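Truncated hemoglobin 4 (Chlamydomonas reinhardtii, PDB 6BME) binds heme in a 2-on-2 globin domain, with two protein side chains as axial ligands of the iron, and probably also binds oxygen. Local coordinates at residues 36-39 / 40-43; 59-62 / 63-66; 117-120 / 121-124. All coordinates share one frame; numbering follows the deposited sequence.

In the fold
All three contacts are local: each is a turn or helix start, and each touches the heme. Interactions 1 and 3 lie at the surface; interaction 2 is partly buried. Interaction 1 starts helix 39-53, which carries the lysine ligand Lys45. Interaction 2 starts helix 62-75, which carries the histidine ligand His69. Interaction 3 follows the last helix, 101-114. Its Phe118, Leu117 and Tyr123 pack on Ile65 and Val66 of interaction 2, so these two touch, while interaction 1 stands apart from both. An aspartate side chain takes a backbone N-H in each. It caps forward from 38, reaches back from 64, and closes a short turn at 119.

Interaction 1: residues 36-39 / 40-43; sequences GVDM and VTLI. With HEM (protoporphyrin IX containing Fe), chain C.
Asp38 grips Thr41 with both carboxylate oxygens, and Val37 packs against Leu42 beside them. This is the close part of the contact. Asp38 OD1 accepts from Thr41 N at 2.8 Å, a nearly straight bond. The donor meets the oxygen from above the carboxylate plane, 41° out of it. Thr41 OG1 donates to Asp38 OD2, and the distance of 2.5 Å is very short. The two side chains cross at about a right angle. Asp38 chi1 is 77°, with CG between the backbone N and the carbonyl carbon; this turns the carboxylate forward, over the N-H groups of the first turn. The two bonds together probably limit its rotation; that from Thr41 N is the surer. Thr41 is held in turn, and its CG2 lies 3.5 Å from the propionate carbon CGA of the heme.

On the inner side Val37 CG1 meets Leu42 CD2 at 3.5 Å. Here too the side chains cross at nearly 90°. Leu42 is buried and also touches Tyr21 of helix 10-25. Its backbone N donates to Asp38 O at 3.1 Å.

The outer side is looser. Met39 and Val40 are exposed to solvent. The Met39 chain bends at chi2 and chi3, and its CG comes only to 4.1 Å from Ile43 CG1. Met39 and Ile43 are tied by backbone instead: Ile43 N donates to Met39 O at 2.9 Å.

Asp38 is the N-cap of helix 39-53, with Thr41 three residues on. Val37, just before the cap, pairs with Leu42, four residues after it; this is a hydrophobic staple. The capped helix is the distal E helix of a 2-on-2 globin. It brings Lys45 to the heme iron, and the side chain of Leu42 lies about 5 Å from that of Lys45.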
loop_
_atom_site.group_PDB
_atom_site.type_symbol
_atom_site.label_atom_id
_atom_site.label_comp_id
_atom_site.label_asym_id
_atom_site.label_seq_id
_atom_site.Cartn_x
_atom_site.Cartn_y
_atom_site.Cartn_z
ATOM N N GLY A 36 4.870 16.908 0.194
ATOM C CA GLY A 36 4.696 17.469 -1.126
ATOM C C GLY A 36 3.748 16.713 -2.034
ATOM O O GLY A 36 3.469 17.192 -3.141
ATOM N N VAL A 37 3.236 15.558 -1.617
ATOM C CA VAL A 37 2.260 14.821 -2.413
ATOM C C VAL A 37 0.861 15.322 -2.074
ATOM O O VAL A 37 0.420 15.231 -0.923
ATOM C CB VAL A 37 2.359 13.308 -2.186
ATOM C CG1 VAL A 37 1.476 12.597 -3.211
ATOM C CG2 VAL A 37 3.799 12.841 -2.301
ATOM N N ASP A 38 0.148 15.809 -3.087
ATOM C CA ASP A 38 -1.182 16.358 -2.871
ATOM C C ASP A 38 -2.129 15.272 -2.366
ATOM O O ASP A 38 -1.939 14.081 -2.624
ATOM C CB ASP A 38 -1.713 16.977 -4.171
ATOM C CG ASP A 38 -2.205 15.934 -5.158
ATOM O OD1 ASP A 38 -3.371 15.496 -5.012
ATOM O OD2 ASP A 38 -1.436 15.549 -6.069
ATOM N N MET A 39 -3.166 15.702 -1.652
ATOM C CA MET A 39 -4.030 14.765 -0.935
ATOM C C MET A 39 -4.899 13.941 -1.878
ATOM O O MET A 39 -5.287 12.816 -1.540
ATOM C CB MET A 39 -4.912 15.528 0.052
ATOM C CG MET A 39 -5.635 14.644 1.055
ATOM S SD MET A 39 -4.603 14.254 2.488
ATOM C CE MET A 39 -4.608 15.847 3.318
ATOM N N VAL A 40 -5.243 14.485 -3.043
ATOM C CA VAL A 40 -6.048 13.722 -3.991
ATOM C C VAL A 40 -5.247 12.532 -4.499
ATOM O O VAL A 40 -5.718 11.387 -4.492
ATOM C CB VAL A 40 -6.534 14.631 -5.140
ATOM C CG1 VAL A 40 -7.200 13.810 -6.241
ATOM C CG2 VAL A 40 -7.492 15.693 -4.612
ATOM N N THR A 41 -3.999 12.781 -4.896
ATOM C CA THR A 41 -3.111 11.699 -5.302
ATOM C C THR A 41 -2.956 10.659 -4.197
ATOM O O THR A 41 -2.973 9.453 -4.467
ATOM C CB THR A 41 -1.750 12.278 -5.691
ATOM O OG1 THR A 41 -1.918 13.203 -6.785
ATOM C CG2 THR A 41 -0.791 11.183 -6.076
ATOM N N LEU A 42 -2.819 11.104 -2.944
ATOM C CA LEU A 42 -2.584 10.169 -1.847
ATOM C C LEU A 42 -3.813 9.311 -1.582
ATOM O O LEU A 42 -3.708 8.091 -1.420
ATOM C CB LEU A 42 -2.190 10.927 -0.576
ATOM C CG LEU A 42 -0.758 11.450 -0.512
ATOM C CD1 LEU A 42 -0.461 12.051 0.852
ATOM C CD2 LEU A 42 0.214 10.329 -0.840
ATOM N N ILE A 43 -4.985 9.939 -1.512
ATOM C CA ILE A 43 -6.213 9.179 -1.303
ATOM C C ILE A 43 -6.418 8.194 -2.446
ATOM O O ILE A 43 -6.800 7.039 -2.227
ATOM C CB ILE A 43 -7.413 10.132 -1.142
ATOM C CG1 ILE A 43 -7.258 10.962 0.125
ATOM C CG2 ILE A 43 -8.735 9.360 -1.099
ATOM C CD1 ILE A 43 -7.132 10.131 1.384
HETATM C CHA HEM C . 2.353 6.160 -5.411
HETATM C CHB HEM C . 0.557 1.728 -4.711
HETATM C CHC HEM C . 4.265 0.837 -1.728
HETATM C CHD HEM C . 4.840 5.605 -1.258
HETATM C C1A HEM C . 1.536 5.059 -5.552
HETATM C C2A HEM C . 0.376 4.896 -6.418
HETATM C C3A HEM C . -0.107 3.659 -6.193
HETATM C C4A HEM C . 0.715 3.006 -5.200
HETATM C CMA HEM C . -1.318 2.969 -6.854
HETATM C CAA HEM C . -0.201 5.941 -7.424
HETATM C CBA HEM C . -0.645 7.227 -6.725
HETATM C CGA HEM C . -1.404 8.162 -7.649
HETATM O O1A HEM C . -0.822 8.633 -8.676
HETATM O O2A HEM C . -2.594 8.451 -7.327
HETATM C C1B HEM C . 1.486 1.054 -3.943
HETATM C C2B HEM C . 1.597 -0.380 -3.770
HETATM C C3B HEM C . 2.636 -0.607 -2.953
HETATM C C4B HEM C . 3.188 0.667 -2.565
HETATM C CMB HEM C . 0.697 -1.443 -4.444
HETATM C CAB HEM C . 3.199 -1.945 -2.414
HETATM C CBB HEM C . 2.491 -3.071 -2.331
HETATM C C1C HEM C . 4.684 2.056 -1.264
HETATM C C2C HEM C . 5.592 2.272 -0.177
HETATM C C3C HEM C . 5.747 3.583 -0.010
HETATM C C4C HEM C . 4.947 4.252 -1.022
HETATM C CMC HEM C . 6.232 1.145 0.662
HETATM C CAC HEM C . 6.634 4.225 1.073
HETATM C CBC HEM C . 6.267 5.366 1.666
HETATM C C1D HEM C . 4.280 6.163 -2.395
HETATM C C2D HEM C . 4.379 7.547 -2.811
HETATM C C3D HEM C . 3.691 7.693 -3.942
HETATM C C4D HEM C . 3.131 6.411 -4.296
HETATM C CMD HEM C . 5.136 8.640 -2.037
HETATM C CAD HEM C . 3.465 8.993 -4.768
HETATM C CBD HEM C . 4.686 9.296 -5.625
HETATM C CGD HEM C . 4.416 10.596 -6.348
HETATM O O1D HEM C . 3.261 10.808 -6.795
HETATM O O2D HEM C . 5.360 11.406 -6.489
HETATM N NA HEM C . 1.692 3.901 -4.826
HETATM N NB HEM C . 2.480 1.667 -3.195
HETATM N NC HEM C . 4.320 3.283 -1.762
HETATM N ND HEM C . 3.516 5.489 -3.336
HETATM FE FE HEM C . 2.995 3.586 -3.257
#

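Interaction 2: residues 59-62 / 63-66; sequences HYHG and KDIV. With HEM (protoporphyrin IX containing Fe), chain C; SO4 (sulfate ion), chain D.
The Tyr60 ring meets Asp64 CB and Ile65 CG1 obliquely, and methyl CMA of the heme likewise. At its edge, in the ring plane, lies a water 2.5 Å from Tyr60 OH. The same water donates to Asp64 O. The Asp64 carboxylate plane is tilted 19° from that of the Tyr60 ring, and the two side chains run past each other in opposite directions. The His61 ring lies alongside Asp64, with planes 40° apart. The His59 ring has O2 of a sulfate, probably from the crystallisation liquor, near its edge, while His59 N donates to sulfate O3 at 2.9 Å.

Asp64 OD2 accepts from His61 N at 2.8 Å through its anti lone pair. His61 is the N-cap, so this is the backward half of a capping box. His61 O then takes Ile65 N at 3.0 Å. With chi1 at -165°, the Tyr60 ring swings past Asp64 to Ile65 and the heme; Tyr60 CE2 meets Ile65 CG1 at 3.5 Å.

The turn opens helix 62-75, where Ile65 O accepts from ND1 of the heme ligand His69. Helix 39-53 packs alongside, through Arg48 and through Tyr52, which meets Tyr60 edge-to-face. The loop after helix 101-114 adds Phe118 against Ile65.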
loop_
_atom_site.group_PDB
_atom_site.type_symbol
_atom_site.label_atom_id
_atom_site.label_comp_id
_atom_site.label_asym_id
_atom_site.label_seq_id
_atom_site.Cartn_x
_atom_site.Cartn_y
_atom_site.Cartn_z
ATOM N N HIS A 59 -5.660 -2.774 -14.540
ATOM C CA HIS A 59 -4.550 -2.290 -15.354
ATOM C C HIS A 59 -3.335 -1.929 -14.508
ATOM O O HIS A 59 -2.597 -0.998 -14.830
ATOM C CB HIS A 59 -4.989 -1.096 -16.195
ATOM C CG HIS A 59 -6.157 -1.393 -17.080
ATOM N ND1 HIS A 59 -7.453 -1.074 -16.732
ATOM C CD2 HIS A 59 -6.227 -2.002 -18.287
ATOM C CE1 HIS A 59 -8.270 -1.460 -17.697
ATOM N NE2 HIS A 59 -7.552 -2.027 -18.650
ATOM N N TYR A 60 -3.112 -2.663 -13.424
ATOM C CA TYR A 60 -2.052 -2.337 -12.484
ATOM C C TYR A 60 -1.256 -3.598 -12.189
ATOM O O TYR A 60 -1.796 -4.553 -11.623
ATOM C CB TYR A 60 -2.638 -1.745 -11.202
ATOM C CG TYR A 60 -1.618 -1.060 -10.345
ATOM C CD1 TYR A 60 -0.957 0.074 -10.796
ATOM C CD2 TYR A 60 -1.314 -1.541 -9.087
ATOM C CE1 TYR A 60 -0.040 0.705 -10.020
ATOM C CE2 TYR A 60 -0.404 -0.913 -8.298
ATOM C CZ TYR A 60 0.238 0.203 -8.766
ATOM O OH TYR A 60 1.162 0.811 -7.976
ATOM N N HIS A 61 0.015 -3.608 -12.582
ATOM C CA HIS A 61 0.847 -4.794 -12.461
ATOM C C HIS A 61 2.198 -4.407 -11.875
ATOM O O HIS A 61 2.477 -3.230 -11.629
ATOM C CB HIS A 61 1.004 -5.485 -13.820
ATOM C CG HIS A 61 -0.298 -5.761 -14.502
ATOM N ND1 HIS A 61 -1.187 -6.716 -14.052
ATOM C CD2 HIS A 61 -0.870 -5.199 -15.592
ATOM C CE1 HIS A 61 -2.247 -6.736 -14.841
ATOM N NE2 HIS A 61 -2.080 -5.824 -15.783
ATOM N N GLY A 62 3.044 -5.416 -11.644
ATOM C CA GLY A 62 4.326 -5.167 -10.999
ATOM C C GLY A 62 5.140 -4.091 -11.692
ATOM O O GLY A 62 5.753 -3.245 -11.040
ATOM N N LYS A 63 5.133 -4.085 -13.024
ATOM C CA LYS A 63 5.899 -3.065 -13.733
ATOM C C LYS A 63 5.366 -1.663 -13.441
ATOM O O LYS A 63 6.150 -0.711 -13.344
ATOM C CB LYS A 63 5.905 -3.366 -15.236
ATOM C CG LYS A 63 4.532 -3.436 -15.890
ATOM C CD LYS A 63 4.603 -4.142 -17.249
ATOM C CE LYS A 63 3.249 -4.158 -17.939
ATOM N NZ LYS A 63 3.351 -4.643 -19.344
ATOM N N ASP A 64 4.051 -1.519 -13.262
ATOM C CA ASP A 64 3.497 -0.218 -12.895
ATOM C C ASP A 64 3.907 0.174 -11.480
ATOM O O ASP A 64 4.177 1.352 -11.207
ATOM C CB ASP A 64 1.973 -0.237 -13.042
ATOM C CG ASP A 64 1.533 -0.702 -14.416
ATOM O OD1 ASP A 64 1.766 0.026 -15.400
ATOM O OD2 ASP A 64 0.970 -1.808 -14.519
ATOM N N ILE A 65 3.969 -0.798 -10.567
ATOM C CA ILE A 65 4.443 -0.499 -9.218
ATOM C C ILE A 65 5.879 0.008 -9.264
ATOM O O ILE A 65 6.230 0.978 -8.580
ATOM C CB ILE A 65 4.312 -1.736 -8.313
ATOM C CG1 ILE A 65 2.835 -2.110 -8.147
ATOM C CG2 ILE A 65 4.974 -1.461 -6.960
ATOM C CD1 ILE A 65 2.607 -3.476 -7.573
ATOM N N VAL A 66 6.730 -0.627 -10.077
ATOM C CA VAL A 66 8.119 -0.177 -10.165
ATOM C C VAL A 66 8.188 1.227 -10.753
ATOM O O VAL A 66 8.850 2.115 -10.203
ATOM C CB VAL A 66 8.971 -1.160 -10.980
ATOM C CG1 VAL A 66 10.392 -0.641 -11.026
ATOM C CG2 VAL A 66 8.942 -2.544 -10.349
HETATM C CHA HEM C . 2.353 6.160 -5.411
HETATM C CHB HEM C . 0.557 1.728 -4.711
HETATM C CHC HEM C . 4.265 0.837 -1.728
HETATM C CHD HEM C . 4.840 5.605 -1.258
HETATM C C1A HEM C . 1.536 5.059 -5.552
HETATM C C2A HEM C . 0.376 4.896 -6.418
HETATM C C3A HEM C . -0.107 3.659 -6.193
HETATM C C4A HEM C . 0.715 3.006 -5.200
HETATM C CMA HEM C . -1.318 2.969 -6.854
HETATM C CAA HEM C . -0.201 5.941 -7.424
HETATM C CBA HEM C . -0.645 7.227 -6.725
HETATM C CGA HEM C . -1.404 8.162 -7.649
HETATM O O1A HEM C . -0.822 8.633 -8.676
HETATM O O2A HEM C . -2.594 8.451 -7.327
HETATM C C1B HEM C . 1.486 1.054 -3.943
HETATM C C2B HEM C . 1.597 -0.380 -3.770
HETATM C C3B HEM C . 2.636 -0.607 -2.953
HETATM C C4B HEM C . 3.188 0.667 -2.565
HETATM C CMB HEM C . 0.697 -1.443 -4.444
HETATM C CAB HEM C . 3.199 -1.945 -2.414
HETATM C CBB HEM C . 2.491 -3.071 -2.331
HETATM C C1C HEM C . 4.684 2.056 -1.264
HETATM C C2C HEM C . 5.592 2.272 -0.177
HETATM C C3C HEM C . 5.747 3.583 -0.010
HETATM C C4C HEM C . 4.947 4.252 -1.022
HETATM C CMC HEM C . 6.232 1.145 0.662
HETATM C CAC HEM C . 6.634 4.225 1.073
HETATM C CBC HEM C . 6.267 5.366 1.666
HETATM C C1D HEM C . 4.280 6.163 -2.395
HETATM C C2D HEM C . 4.379 7.547 -2.811
HETATM C C3D HEM C . 3.691 7.693 -3.942
HETATM C C4D HEM C . 3.131 6.411 -4.296
HETATM C CMD HEM C . 5.136 8.640 -2.037
HETATM C CAD HEM C . 3.465 8.993 -4.768
HETATM C CBD HEM C . 4.686 9.296 -5.625
HETATM C CGD HEM C . 4.416 10.596 -6.348
HETATM O O1D HEM C . 3.261 10.808 -6.795
HETATM O O2D HEM C . 5.360 11.406 -6.489
HETATM N NA HEM C . 1.692 3.901 -4.826
HETATM N NB HEM C . 2.480 1.667 -3.195
HETATM N NC HEM C . 4.320 3.283 -1.762
HETATM N ND HEM C . 3.516 5.489 -3.336
HETATM FE FE HEM C . 2.995 3.586 -3.257
HETATM S S SO4 D . -7.336 -0.116 -12.146
HETATM O O1 SO4 D . -8.315 -1.165 -11.927
HETATM O O2 SO4 D . -7.826 0.799 -13.184
HETATM O O3 SO4 D . -6.080 -0.699 -12.629
HETATM O O4 SO4 D . -7.125 0.610 -10.891
HETATM O O HOH W 1 2.613 2.639 -8.899
#

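Interaction 3: residues 117-120 / 121-124; sequences LFDP and ERYK. With HEM (protoporphyrin IX containing Fe), chain C.
Tyr123 points its hydroxyl back across the turn at Leu117 O. OH donates to that oxygen at 2.6 Å, in the carbonyl plane. The ring is turned so that its edge faces the earlier backbone. Leu117 O, Asp119 O and Pro120 O all lie at this edge, near the ring plane. Tyr123 CD1 comes to 3.4 Å from Asp119 O. The chi1 of -62° sets CG beside the backbone N and swings the ring back along the chain.

Asp119 and Arg122 cross at about a right angle. Their carboxylate and guanidinium planes stand 83° apart. Asp119 OD2 lies 3.4 Å from Arg122 NH2, but well out of the guanidinium plane. None of the guanidinium N-H bonds is aimed at it, so this salt bridge is an attraction of charge alone. The edge of the guanidinium instead faces Asp119 CB.

The other oxygen makes a directed bond. Glu121 N donates to Asp119 OD1 at 2.9 Å, from above the carboxylate plane. This is an Asx turn. It opens a short 3-10 turn, in which Arg122 N donates to Asp119 O at 3.0 Å and Tyr123 N donates to Pro120 O. The turn belongs to the tail that follows helix 101-114, the last helix of this globin domain. Lys126 NZ of the same tail donates to Pro120 O and Tyr123 O.

The Asp119 and Glu121 side chains cross at a slant, with carboxylate planes 66° apart. Glu121 bends at chi2, and its carboxylate extends outward, past the turn.

Phe118 points away from the 3-10 turn and into the heme pocket. Its CZ lies 3.5 Å from CHC of the heme. Its ring meets that of the iron ligand His69 edge-to-face. Tyr123 and Leu117 both rest on Val66 of helix 62-75, and Tyr123 also touches Ile73.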
loop_
_atom_site.group_PDB
_atom_site.type_symbol
_atom_site.label_atom_id
_atom_site.label_comp_id
_atom_site.label_asym_id
_atom_site.label_seq_id
_atom_site.Cartn_x
_atom_site.Cartn_y
_atom_site.Cartn_z
ATOM N N LEU A 117 10.068 -6.114 -5.449
ATOM C CA LEU A 117 10.233 -4.916 -6.266
ATOM C C LEU A 117 10.679 -3.708 -5.455
ATOM O O LEU A 117 10.962 -2.655 -6.041
ATOM C CB LEU A 117 8.927 -4.577 -6.985
ATOM C CG LEU A 117 8.196 -5.748 -7.656
ATOM C CD1 LEU A 117 6.799 -5.329 -8.090
ATOM C CD2 LEU A 117 8.996 -6.307 -8.826
ATOM N N PHE A 118 10.712 -3.820 -4.134
ATOM C CA PHE A 118 11.176 -2.747 -3.271
ATOM C C PHE A 118 12.546 -3.042 -2.688
ATOM O O PHE A 118 12.981 -2.352 -1.761
ATOM C CB PHE A 118 10.140 -2.477 -2.179
ATOM C CG PHE A 118 8.900 -1.826 -2.713
ATOM C CD1 PHE A 118 7.905 -2.591 -3.303
ATOM C CD2 PHE A 118 8.770 -0.435 -2.706
ATOM C CE1 PHE A 118 6.757 -1.992 -3.836
ATOM C CE2 PHE A 118 7.637 0.175 -3.234
ATOM C CZ PHE A 118 6.628 -0.609 -3.809
ATOM N N ASP A 119 13.248 -4.026 -3.243
ATOM C CA ASP A 119 14.617 -4.322 -2.854
ATOM C C ASP A 119 15.564 -3.353 -3.562
ATOM O O ASP A 119 15.739 -3.437 -4.787
ATOM C CB ASP A 119 14.953 -5.775 -3.194
ATOM C CG ASP A 119 16.354 -6.182 -2.757
ATOM O OD1 ASP A 119 17.181 -5.313 -2.396
ATOM O OD2 ASP A 119 16.623 -7.396 -2.788
ATOM N N PRO A 120 16.219 -2.454 -2.827
ATOM C CA PRO A 120 17.090 -1.463 -3.482
ATOM C C PRO A 120 18.241 -2.084 -4.251
ATOM O O PRO A 120 18.756 -1.446 -5.172
ATOM C CB PRO A 120 17.599 -0.614 -2.311
ATOM C CG PRO A 120 16.597 -0.865 -1.190
ATOM C CD PRO A 120 16.194 -2.282 -1.367
ATOM N N GLU A 121 18.658 -3.305 -3.914
ATOM C CA GLU A 121 19.757 -3.926 -4.650
ATOM C C GLU A 121 19.414 -4.158 -6.117
ATOM O O GLU A 121 20.324 -4.314 -6.937
ATOM C CB GLU A 121 20.162 -5.237 -3.976
ATOM C CG GLU A 121 20.794 -5.036 -2.599
ATOM C CD GLU A 121 22.286 -4.708 -2.662
ATOM O OE1 GLU A 121 23.013 -5.074 -1.707
ATOM O OE2 GLU A 121 22.740 -4.099 -3.658
ATOM N N ARG A 122 18.128 -4.156 -6.467
ATOM C CA ARG A 122 17.689 -4.318 -7.846
ATOM C C ARG A 122 17.802 -3.042 -8.683
ATOM O O ARG A 122 17.576 -3.100 -9.897
ATOM C CB ARG A 122 16.243 -4.832 -7.859
ATOM C CG ARG A 122 16.108 -6.247 -7.291
ATOM C CD ARG A 122 14.714 -6.815 -7.483
ATOM N NE ARG A 122 14.710 -8.274 -7.383
ATOM C CZ ARG A 122 14.496 -8.951 -6.258
ATOM N NH1 ARG A 122 14.519 -10.281 -6.264
ATOM N NH2 ARG A 122 14.257 -8.301 -5.125
ATOM N N TYR A 123 18.180 -1.910 -8.090
ATOM C CA TYR A 123 18.192 -0.622 -8.772
ATOM C C TYR A 123 19.612 -0.075 -8.821
ATOM O O TYR A 123 20.441 -0.409 -7.971
ATOM C CB TYR A 123 17.253 0.377 -8.055
ATOM C CG TYR A 123 15.810 -0.053 -8.058
ATOM C CD1 TYR A 123 15.354 -1.038 -7.183
ATOM C CD2 TYR A 123 14.897 0.511 -8.945
ATOM C CE1 TYR A 123 14.017 -1.442 -7.190
ATOM C CE2 TYR A 123 13.565 0.116 -8.957
ATOM C CZ TYR A 123 13.131 -0.858 -8.076
ATOM O OH TYR A 123 11.813 -1.251 -8.087
ATOM N N LYS A 124 19.896 0.768 -9.819
ATOM C CA LYS A 124 21.197 1.423 -9.945
ATOM C C LYS A 124 21.078 2.917 -9.648
ATOM O O LYS A 124 19.983 3.474 -9.582
ATOM C CB LYS A 124 21.775 1.222 -11.353
ATOM C CG LYS A 124 21.992 -0.225 -11.766
ATOM C CD LYS A 124 23.235 -0.795 -11.114
ATOM C CE LYS A 124 23.670 -2.088 -11.786
ATOM N NZ LYS A 124 22.558 -3.068 -11.879
HETATM C CHA HEM C . 2.353 6.160 -5.411
HETATM C CHB HEM C . 0.557 1.728 -4.711
HETATM C CHC HEM C . 4.265 0.837 -1.728
HETATM C CHD HEM C . 4.840 5.605 -1.258
HETATM C C1A HEM C . 1.536 5.059 -5.552
HETATM C C2A HEM C . 0.376 4.896 -6.418
HETATM C C3A HEM C . -0.107 3.659 -6.193
HETATM C C4A HEM C . 0.715 3.006 -5.200
HETATM C CMA HEM C . -1.318 2.969 -6.854
HETATM C CAA HEM C . -0.201 5.941 -7.424
HETATM C CBA HEM C . -0.645 7.227 -6.725
HETATM C CGA HEM C . -1.404 8.162 -7.649
HETATM O O1A HEM C . -0.822 8.633 -8.676
HETATM O O2A HEM C . -2.594 8.451 -7.327
HETATM C C1B HEM C . 1.486 1.054 -3.943
HETATM C C2B HEM C . 1.597 -0.380 -3.770
HETATM C C3B HEM C . 2.636 -0.607 -2.953
HETATM C C4B HEM C . 3.188 0.667 -2.565
HETATM C CMB HEM C . 0.697 -1.443 -4.444
HETATM C CAB HEM C . 3.199 -1.945 -2.414
HETATM C CBB HEM C . 2.491 -3.071 -2.331
HETATM C C1C HEM C . 4.684 2.056 -1.264
HETATM C C2C HEM C . 5.592 2.272 -0.177
HETATM C C3C HEM C . 5.747 3.583 -0.010
HETATM C C4C HEM C . 4.947 4.252 -1.022
HETATM C CMC HEM C . 6.232 1.145 0.662
HETATM C CAC HEM C . 6.634 4.225 1.073
HETATM C CBC HEM C . 6.267 5.366 1.666
HETATM C C1D HEM C . 4.280 6.163 -2.395
HETATM C C2D HEM C . 4.379 7.547 -2.811
HETATM C C3D HEM C . 3.691 7.693 -3.942
HETATM C C4D HEM C . 3.131 6.411 -4.296
HETATM C CMD HEM C . 5.136 8.640 -2.037
HETATM C CAD HEM C . 3.465 8.993 -4.768
HETATM C CBD HEM C . 4.686 9.296 -5.625
HETATM C CGD HEM C . 4.416 10.596 -6.348
HETATM O O1D HEM C . 3.261 10.808 -6.795
HETATM O O2D HEM C . 5.360 11.406 -6.489
HETATM N NA HEM C . 1.692 3.901 -4.826
HETATM N NB HEM C . 2.480 1.667 -3.195
HETATM N NC HEM C . 4.320 3.283 -1.762
HETATM N ND HEM C . 3.516 5.489 -3.336
HETATM FE FE HEM C . 2.995 3.586 -3.257
#